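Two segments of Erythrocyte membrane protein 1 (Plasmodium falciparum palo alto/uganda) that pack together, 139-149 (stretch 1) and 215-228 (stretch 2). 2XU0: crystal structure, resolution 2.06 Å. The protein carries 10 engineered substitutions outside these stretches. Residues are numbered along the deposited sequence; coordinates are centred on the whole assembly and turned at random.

Stretch 1 (139-149) CDQNLEFLDNK
Stretch 2 215-228: DKVQKGLQVVFKKI

This is a mainly apolar contact in which an irregular segment lies close along one face of a helix, with a single water, and no direct hydrogen bond, linking the two backbones.

Stretch 2 is helical from Lys216 to Ile228 and continues beyond it; phi/psi values lie near -64/-43, and bonds such as Gly220 N to Lys216 O (2.9 Å) and Leu221 N to Val217 O (3.0 Å) set the pitch. Asp215 precedes the helix at phi/psi 48/40, and its side chain makes no capping bond. In stretch 1, a 3-10 segment includes 141-144, with Leu143 N bonded to Asp140 O (2.9 Å) and Glu144 N to Gln141 O (3.1 Å). Beyond it the chain is irregular: Leu146 (-102/-21) has helical-side torsions, Asp147 (-86/87) makes a tight turn closed by a weak bond from Asn148 N to Leu146 O (3.1 Å), and only Asn148 (-155/164) of these three is extended.

The register is fixed by two CA pairs: Glu144 CA to Val217 CA, 4.5 Å, and Leu146 CA to Gly220 CA, 4.6 Å. Both stretches therefore advance in the same sense. Gly220 permits this approach: an ideal CB there would point toward stretch 1 and fall 2.9 Å from Leu146 CB, a clash. Without it, Leu146 CB rests 3.8 Å from Gly220 C.

Leu146 points toward the helix with off-rotamer angles (chi1 -101°, chi2 29°). Its CB meets Val224 CG2 at 3.6 Å, and its CD2 meets Leu221 CD2 at 3.8 Å. Val217, chi1 t and buried, has the largest area covered by the other stretch, 84 Å². Its CG1 lies 3.8 Å from Leu143 CB, while its CG2 lies 3.7 Å from both Glu144 CG and Asp140 OD2. Leu143 is m,t; Glu144, also m,t, presents aliphatic carbons, its CB 4.0 Å from Lys216 CB. The Lys216 side chain starts toward stretch 1, but its end leads away, so its methylenes pack while its amine remains free of this contact.

The water bridges the backbones, donating to Leu143 O (2.6 Å) and Lys216 O (3.1 Å) and accepting from Leu146 N (3.0 Å).

At the far end, Asp147 (chi1 t) places OD1 3.4 Å from Val223 CG1, a contact without polar pairing. Lys227 (m,t,t,t) extends its NZ to 2.7 Å from Asn148 O, but the angle is too poor for a hydrogen bond. Altogether 570 Å² is buried, summed over both sides.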

ATOM      1  N   CYS A 139      -0.205  11.063  -8.530  1.00 40.86           N
ATOM      2  CA  CYS A 139      -0.560  12.165  -9.437  1.00 41.02           C
ATOM      3  C   CYS A 139      -1.192  13.348  -8.717  1.00 43.58           C
ATOM      4  O   CYS A 139      -2.398  13.565  -8.842  1.00 44.03           O
ATOM      5  CB  CYS A 139      -1.433  11.666 -10.586  1.00 41.70           C
ATOM      6  SG  CYS A 139      -0.662  10.380 -11.598  0.75 46.31           S
ATOM      7  N   ASP A 140      -0.365  14.146  -8.003  1.00 39.08           N
ATOM      8  CA  ASP A 140      -0.774  15.291  -7.179  1.00 38.86           C
ATOM      9  C   ASP A 140      -0.306  16.664  -7.720  1.00 41.93           C
ATOM     10  O   ASP A 140      -0.528  17.695  -7.078  1.00 38.16           O
ATOM     11  CB  ASP A 140      -0.195  15.091  -5.739  1.00 41.80           C
ATOM     12  CG  ASP A 140       1.333  15.211  -5.625  1.00 52.87           C
ATOM     13  OD1 ASP A 140       2.029  15.157  -6.678  1.00 53.10           O
ATOM     14  OD2 ASP A 140       1.836  15.291  -4.491  1.00 61.19           O
ATOM     15  N   GLN A 141       0.354  16.668  -8.882  1.00 43.35           N
ATOM     16  CA  GLN A 141       0.933  17.862  -9.503  1.00 43.75           C
ATOM     17  C   GLN A 141       0.066  19.115  -9.612  1.00 48.45           C
ATOM     18  O   GLN A 141       0.556  20.212  -9.330  1.00 48.64           O
ATOM     19  CB  GLN A 141       1.670  17.500 -10.783  1.00 45.56           C
ATOM     20  CG  GLN A 141       2.916  18.342 -11.015  1.00 66.63           C
ATOM     21  CD  GLN A 141       2.738  19.371 -12.100  1.00 81.82           C
ATOM     22  OE1 GLN A 141       3.260  20.481 -12.005  1.00 76.88           O
ATOM     23  NE2 GLN A 141       2.041  19.007 -13.175  1.00 70.36           N
ATOM     24  N   ASN A 142      -1.239  18.955  -9.900  1.00 44.80           N
ATOM     25  CA  ASN A 142      -2.193  20.062 -10.004  1.00 43.42           C
ATOM     26  C   ASN A 142      -2.430  20.757  -8.683  1.00 49.46           C
ATOM     27  O   ASN A 142      -2.761  21.958  -8.666  1.00 50.45           O
ATOM     28  CB  ASN A 142      -3.522  19.557 -10.585  1.00 43.66           C
ATOM     29  CG  ASN A 142      -4.221  18.526  -9.739  1.00 49.34           C
ATOM     30  OD1 ASN A 142      -3.685  17.443  -9.434  1.00 43.58           O
ATOM     31  ND2 ASN A 142      -5.430  18.851  -9.336  1.00 37.75           N
ATOM     32  N   LEU A 143      -2.256  20.013  -7.557  1.00 46.07           N
ATOM     33  CA  LEU A 143      -2.416  20.563  -6.213  1.00 45.79           C
ATOM     34  C   LEU A 143      -1.234  21.466  -5.822  1.00 48.65           C
ATOM     35  O   LEU A 143      -1.316  22.127  -4.793  1.00 47.01           O
ATOM     36  CB  LEU A 143      -2.686  19.472  -5.147  1.00 46.27           C
ATOM     37  CG  LEU A 143      -3.869  18.489  -5.374  1.00 50.63           C
ATOM     38  CD1 LEU A 143      -4.102  17.630  -4.138  1.00 49.95           C
ATOM     39  CD2 LEU A 143      -5.167  19.232  -5.721  1.00 51.41           C
ATOM     40  N   GLU A 144      -0.172  21.547  -6.666  1.00 47.53           N
ATOM     41  CA  GLU A 144       0.982  22.454  -6.440  1.00 48.90           C
ATOM     42  C   GLU A 144       0.672  23.877  -6.958  1.00 54.73           C
ATOM     43  O   GLU A 144       1.525  24.760  -6.890  1.00 55.59           O
ATOM     44  CB  GLU A 144       2.249  21.932  -7.134  1.00 50.37           C
ATOM     45  CG  GLU A 144       2.738  20.567  -6.675  1.00 59.69           C
ATOM     46  CD  GLU A 144       4.064  20.148  -7.274  1.00 79.19           C
ATOM     47  OE1 GLU A 144       4.918  21.036  -7.502  1.00 92.81           O
ATOM     48  OE2 GLU A 144       4.249  18.936  -7.525  1.00 65.18           O
ATOM     49  N   PHE A 145      -0.572  24.096  -7.440  1.00 51.63           N
ATOM     50  CA  PHE A 145      -1.070  25.330  -8.048  1.00 51.35           C
ATOM     51  C   PHE A 145      -2.406  25.746  -7.448  1.00 57.17           C
ATOM     52  O   PHE A 145      -3.359  26.069  -8.166  1.00 57.34           O
ATOM     53  CB  PHE A 145      -1.168  25.131  -9.583  1.00 52.69           C
ATOM     54  CG  PHE A 145       0.157  24.740 -10.195  1.00 53.09           C
ATOM     55  CD1 PHE A 145       1.104  25.707 -10.520  1.00 55.46           C
ATOM     56  CD2 PHE A 145       0.476  23.406 -10.409  1.00 54.17           C
ATOM     57  CE1 PHE A 145       2.345  25.341 -11.048  1.00 56.00           C
ATOM     58  CE2 PHE A 145       1.721  23.043 -10.916  1.00 56.95           C
ATOM     59  CZ  PHE A 145       2.638  24.014 -11.256  1.00 55.65           C
ATOM     60  N   LEU A 146      -2.463  25.742  -6.113  1.00 54.51           N
ATOM     61  CA  LEU A 146      -3.643  26.092  -5.340  1.00 54.71           C
ATOM     62  C   LEU A 146      -3.515  27.503  -4.771  1.00 61.53           C
ATOM     63  O   LEU A 146      -4.530  28.113  -4.431  1.00 61.62           O
ATOM     64  CB  LEU A 146      -3.827  25.058  -4.214  1.00 54.46           C
ATOM     65  CG  LEU A 146      -4.868  23.914  -4.365  1.00 58.15           C
ATOM     66  CD1 LEU A 146      -5.119  23.506  -5.819  1.00 57.91           C
ATOM     67  CD2 LEU A 146      -4.453  22.704  -3.540  1.00 57.80           C
ATOM     68  N   ASP A 147      -2.278  28.019  -4.655  1.00 59.97           N
ATOM     69  CA  ASP A 147      -2.036  29.364  -4.149  1.00 61.12           C
ATOM     70  C   ASP A 147      -2.156  30.329  -5.332  1.00 67.44           C
ATOM     71  O   ASP A 147      -1.173  30.604  -6.030  1.00 66.76           O
ATOM     72  CB  ASP A 147      -0.665  29.461  -3.448  1.00 63.28           C
ATOM     73  CG  ASP A 147      -0.433  30.706  -2.600  1.00 75.05           C
ATOM     74  OD1 ASP A 147      -1.340  31.573  -2.545  1.00 77.32           O
ATOM     75  OD2 ASP A 147       0.649  30.810  -1.986  1.00 79.48           O
ATOM     76  N   ASN A 148      -3.401  30.767  -5.589  1.00 66.13           N
ATOM     77  CA  ASN A 148      -3.804  31.685  -6.658  1.00 66.97           C
ATOM     78  C   ASN A 148      -5.101  32.413  -6.286  1.00 72.87           C
ATOM     79  O   ASN A 148      -5.811  31.980  -5.375  1.00 72.84           O
ATOM     80  CB  ASN A 148      -3.944  30.958  -8.004  1.00 66.12           C
ATOM     81  CG  ASN A 148      -4.910  29.803  -7.979  1.00 80.07           C
ATOM     82  OD1 ASN A 148      -6.114  29.971  -7.771  1.00 79.17           O
ATOM     83  ND2 ASN A 148      -4.402  28.607  -8.206  1.00 65.89           N
ATOM     84  N   LYS A 149      -5.413  33.505  -7.009  1.00 70.44           N
ATOM     85  CA  LYS A 149      -6.586  34.357  -6.781  1.00 70.48           C
ATOM     86  C   LYS A 149      -7.917  33.693  -7.159  1.00 73.71           C
ATOM     87  O   LYS A 149      -8.973  34.216  -6.806  1.00 73.96           O
ATOM     88  CB  LYS A 149      -6.428  35.714  -7.503  1.00 73.50           C
ATOM     89  CG  LYS A 149      -5.195  36.527  -7.093  1.00 91.67           C
ATOM     90  CD  LYS A 149      -4.086  36.434  -8.145  1.00103.82           C
ATOM     91  CE  LYS A 149      -2.874  37.257  -7.785  1.00116.19           C
ATOM     92  NZ  LYS A 149      -1.879  37.283  -8.891  1.00123.37           N
ATOM     93  N   ASP A 215       7.361  21.685  -0.345  1.00 37.34           N
ATOM     94  CA  ASP A 215       6.050  21.326   0.230  1.00 37.12           C
ATOM     95  C   ASP A 215       4.888  22.114  -0.392  1.00 38.91           C
ATOM     96  O   ASP A 215       3.965  22.529   0.323  1.00 36.97           O
ATOM     97  CB  ASP A 215       6.074  21.520   1.763  1.00 39.57           C
ATOM     98  CG  ASP A 215       5.309  20.499   2.590  1.00 47.52           C
ATOM     99  OD1 ASP A 215       4.892  19.468   2.021  1.00 48.35           O
ATOM    100  OD2 ASP A 215       5.225  20.682   3.827  1.00 50.35           O
ATOM    101  N   LYS A 216       4.947  22.315  -1.734  1.00 36.03           N
ATOM    102  CA  LYS A 216       3.959  23.112  -2.482  1.00 35.99           C
ATOM    103  C   LYS A 216       2.522  22.679  -2.328  1.00 35.86           C
ATOM    104  O   LYS A 216       1.655  23.538  -2.150  1.00 36.40           O
ATOM    105  CB  LYS A 216       4.366  23.264  -3.964  1.00 39.38           C
ATOM    106  CG  LYS A 216       5.422  24.368  -4.105  1.00 55.10           C
ATOM    107  CD  LYS A 216       5.978  24.518  -5.505  1.00 66.46           C
ATOM    108  CE  LYS A 216       7.067  25.574  -5.554  1.00 75.08           C
ATOM    109  NZ  LYS A 216       7.570  25.787  -6.937  1.00 81.11           N
ATOM    110  N   VAL A 217       2.257  21.349  -2.380  1.00 30.53           N
ATOM    111  CA  VAL A 217       0.881  20.833  -2.230  1.00 28.49           C
ATOM    112  C   VAL A 217       0.323  21.283  -0.905  1.00 33.02           C
ATOM    113  O   VAL A 217      -0.744  21.872  -0.884  1.00 36.03           O
ATOM    114  CB  VAL A 217       0.767  19.279  -2.406  1.00 30.14           C
ATOM    115  CG1 VAL A 217      -0.640  18.795  -2.045  1.00 29.11           C
ATOM    116  CG2 VAL A 217       1.119  18.851  -3.820  1.00 28.95           C
ATOM    117  N   GLN A 218       1.075  21.078   0.199  1.00 31.01           N
ATOM    118  CA  GLN A 218       0.633  21.453   1.550  1.00 30.93           C
ATOM    119  C   GLN A 218       0.470  22.938   1.759  1.00 38.70           C
ATOM    120  O   GLN A 218      -0.508  23.375   2.383  1.00 38.91           O
ATOM    121  CB  GLN A 218       1.531  20.840   2.631  1.00 31.86           C
ATOM    122  CG  GLN A 218       1.344  19.334   2.765  1.00 34.43           C
ATOM    123  CD  GLN A 218      -0.109  18.928   2.965  1.00 37.83           C
ATOM    124  OE1 GLN A 218      -0.850  19.489   3.778  1.00 39.94           O
ATOM    125  NE2 GLN A 218      -0.536  17.910   2.266  1.00 32.45           N
ATOM    126  N   LYS A 219       1.421  23.721   1.229  1.00 37.23           N
ATOM    127  CA  LYS A 219       1.375  25.179   1.342  1.00 38.19           C
ATOM    128  C   LYS A 219       0.175  25.753   0.602  1.00 43.84           C
ATOM    129  O   LYS A 219      -0.497  26.625   1.147  1.00 43.74           O
ATOM    130  CB  LYS A 219       2.709  25.803   0.913  1.00 41.57           C
ATOM    131  CG  LYS A 219       3.796  25.392   1.890  1.00 54.63           C
ATOM    132  CD  LYS A 219       5.151  26.016   1.669  1.00 68.49           C
ATOM    133  CE  LYS A 219       6.175  25.307   2.533  1.00 76.95           C
ATOM    134  NZ  LYS A 219       6.036  25.634   3.982  1.00 83.71           N
ATOM    135  N   GLY A 220      -0.135  25.186  -0.576  1.00 41.56           N
ATOM    136  CA  GLY A 220      -1.307  25.562  -1.357  1.00 41.34           C
ATOM    137  C   GLY A 220      -2.585  25.247  -0.614  1.00 44.83           C
ATOM    138  O   GLY A 220      -3.471  26.101  -0.503  1.00 45.21           O
ATOM    139  N   LEU A 221      -2.647  24.041  -0.021  1.00 40.27           N
ATOM    140  CA  LEU A 221      -3.801  23.577   0.758  1.00 38.68           C
ATOM    141  C   LEU A 221      -4.057  24.428   1.984  1.00 42.62           C
ATOM    142  O   LEU A 221      -5.207  24.758   2.240  1.00 41.59           O
ATOM    143  CB  LEU A 221      -3.682  22.087   1.129  1.00 37.69           C
ATOM    144  CG  LEU A 221      -3.979  21.110   0.014  1.00 40.58           C
ATOM    145  CD1 LEU A 221      -3.450  19.730   0.339  1.00 39.17           C
ATOM    146  CD2 LEU A 221      -5.469  21.050  -0.276  1.00 40.29           C
ATOM    147  N   GLN A 222      -3.007  24.828   2.716  1.00 41.56           N
ATOM    148  CA  GLN A 222      -3.210  25.710   3.869  1.00 43.14           C
ATOM    149  C   GLN A 222      -3.703  27.125   3.510  1.00 47.80           C
ATOM    150  O   GLN A 222      -4.472  27.699   4.284  1.00 46.69           O
ATOM    151  CB  GLN A 222      -2.071  25.670   4.904  1.00 45.52           C
ATOM    152  CG  GLN A 222      -0.674  25.829   4.362  1.00 65.40           C
ATOM    153  CD  GLN A 222       0.362  25.293   5.322  1.00 73.71           C
ATOM    154  OE1 GLN A 222       0.549  24.077   5.475  1.00 60.76           O
ATOM    155  NE2 GLN A 222       1.094  26.199   5.950  1.00 65.61           N
ATOM    156  N   VAL A 223      -3.376  27.614   2.286  1.00 45.45           N
ATOM    157  CA  VAL A 223      -3.835  28.905   1.750  1.00 45.93           C
ATOM    158  C   VAL A 223      -5.329  28.771   1.387  1.00 49.84           C
ATOM    159  O   VAL A 223      -6.145  29.579   1.846  1.00 48.84           O
ATOM    160  CB  VAL A 223      -2.964  29.383   0.546  1.00 50.72           C
ATOM    161  CG1 VAL A 223      -3.632  30.536  -0.217  1.00 50.60           C
ATOM    162  CG2 VAL A 223      -1.552  29.781   1.001  1.00 50.33           C
ATOM    163  N   VAL A 224      -5.689  27.723   0.607  1.00 47.28           N
ATOM    164  CA  VAL A 224      -7.087  27.454   0.210  1.00 47.13           C
ATOM    165  C   VAL A 224      -7.983  27.281   1.438  1.00 49.92           C
ATOM    166  O   VAL A 224      -9.066  27.866   1.494  1.00 50.10           O
ATOM    167  CB  VAL A 224      -7.226  26.266  -0.774  1.00 52.00           C
ATOM    168  CG1 VAL A 224      -8.677  26.085  -1.219  1.00 52.70           C
ATOM    169  CG2 VAL A 224      -6.340  26.463  -1.984  1.00 51.61           C
ATOM    170  N   PHE A 225      -7.511  26.516   2.436  1.00 44.84           N
ATOM    171  CA  PHE A 225      -8.274  26.275   3.661  1.00 43.01           C
ATOM    172  C   PHE A 225      -8.438  27.487   4.587  1.00 49.65           C
ATOM    173  O   PHE A 225      -9.406  27.537   5.351  1.00 49.09           O
ATOM    174  CB  PHE A 225      -7.805  24.999   4.369  1.00 42.74           C
ATOM    175  CG  PHE A 225      -8.450  23.723   3.849  1.00 40.56           C
ATOM    176  CD1 PHE A 225      -9.761  23.393   4.196  1.00 41.06           C
ATOM    177  CD2 PHE A 225      -7.720  22.815   3.093  1.00 38.95           C
ATOM    178  CE1 PHE A 225     -10.345  22.204   3.750  1.00 40.73           C
ATOM    179  CE2 PHE A 225      -8.287  21.599   2.687  1.00 41.10           C
ATOM    180  CZ  PHE A 225      -9.596  21.301   3.019  1.00 39.14           C
ATOM    181  N   LYS A 226      -7.529  28.487   4.482  1.00 49.24           N
ATOM    182  CA  LYS A 226      -7.601  29.759   5.226  1.00 49.02           C
ATOM    183  C   LYS A 226      -8.748  30.613   4.615  1.00 51.18           C
ATOM    184  O   LYS A 226      -9.595  31.134   5.344  1.00 50.95           O
ATOM    185  CB  LYS A 226      -6.250  30.485   5.152  1.00 53.09           C
ATOM    186  CG  LYS A 226      -6.154  31.712   6.067  1.00 74.48           C
ATOM    187  CD  LYS A 226      -4.752  32.300   6.069  1.00 84.79           C
ATOM    188  CE  LYS A 226      -4.646  33.550   6.905  1.00 94.31           C
ATOM    189  NZ  LYS A 226      -3.313  34.195   6.747  1.00101.82           N
ATOM    190  N   LYS A 227      -8.802  30.671   3.268  1.00 46.71           N
ATOM    191  CA  LYS A 227      -9.852  31.320   2.483  1.00 45.88           C
ATOM    192  C   LYS A 227     -11.207  30.704   2.807  1.00 49.81           C
ATOM    193  O   LYS A 227     -12.135  31.443   3.132  1.00 50.48           O
ATOM    194  CB  LYS A 227      -9.555  31.196   0.977  1.00 47.27           C
ATOM    195  CG  LYS A 227      -8.348  32.009   0.547  1.00 52.21           C
ATOM    196  CD  LYS A 227      -7.939  31.680  -0.852  1.00 59.95           C
ATOM    197  CE  LYS A 227      -6.922  32.649  -1.395  1.00 60.67           C
ATOM    198  NZ  LYS A 227      -6.638  32.369  -2.821  1.00 63.04           N
ATOM    199  N   ILE A 228     -11.314  29.349   2.783  1.00 46.06           N
ATOM    200  CA  ILE A 228     -12.557  28.620   3.105  1.00 44.90           C
ATOM    201  C   ILE A 228     -13.036  29.017   4.496  1.00 50.41           C
ATOM    202  O   ILE A 228     -14.198  29.377   4.632  1.00 50.94           O
ATOM    203  CB  ILE A 228     -12.448  27.061   2.904  1.00 47.21           C
ATOM    204  CG1 ILE A 228     -12.204  26.713   1.426  1.00 47.15           C
ATOM    205  CG2 ILE A 228     -13.712  26.339   3.410  1.00 47.99           C
ATOM    206  CD1 ILE A 228     -11.647  25.286   1.151  1.00 59.79           C
TER
HETATM  207  O   HOH W   1      -0.537  24.536  -4.165  1.00 51.86           O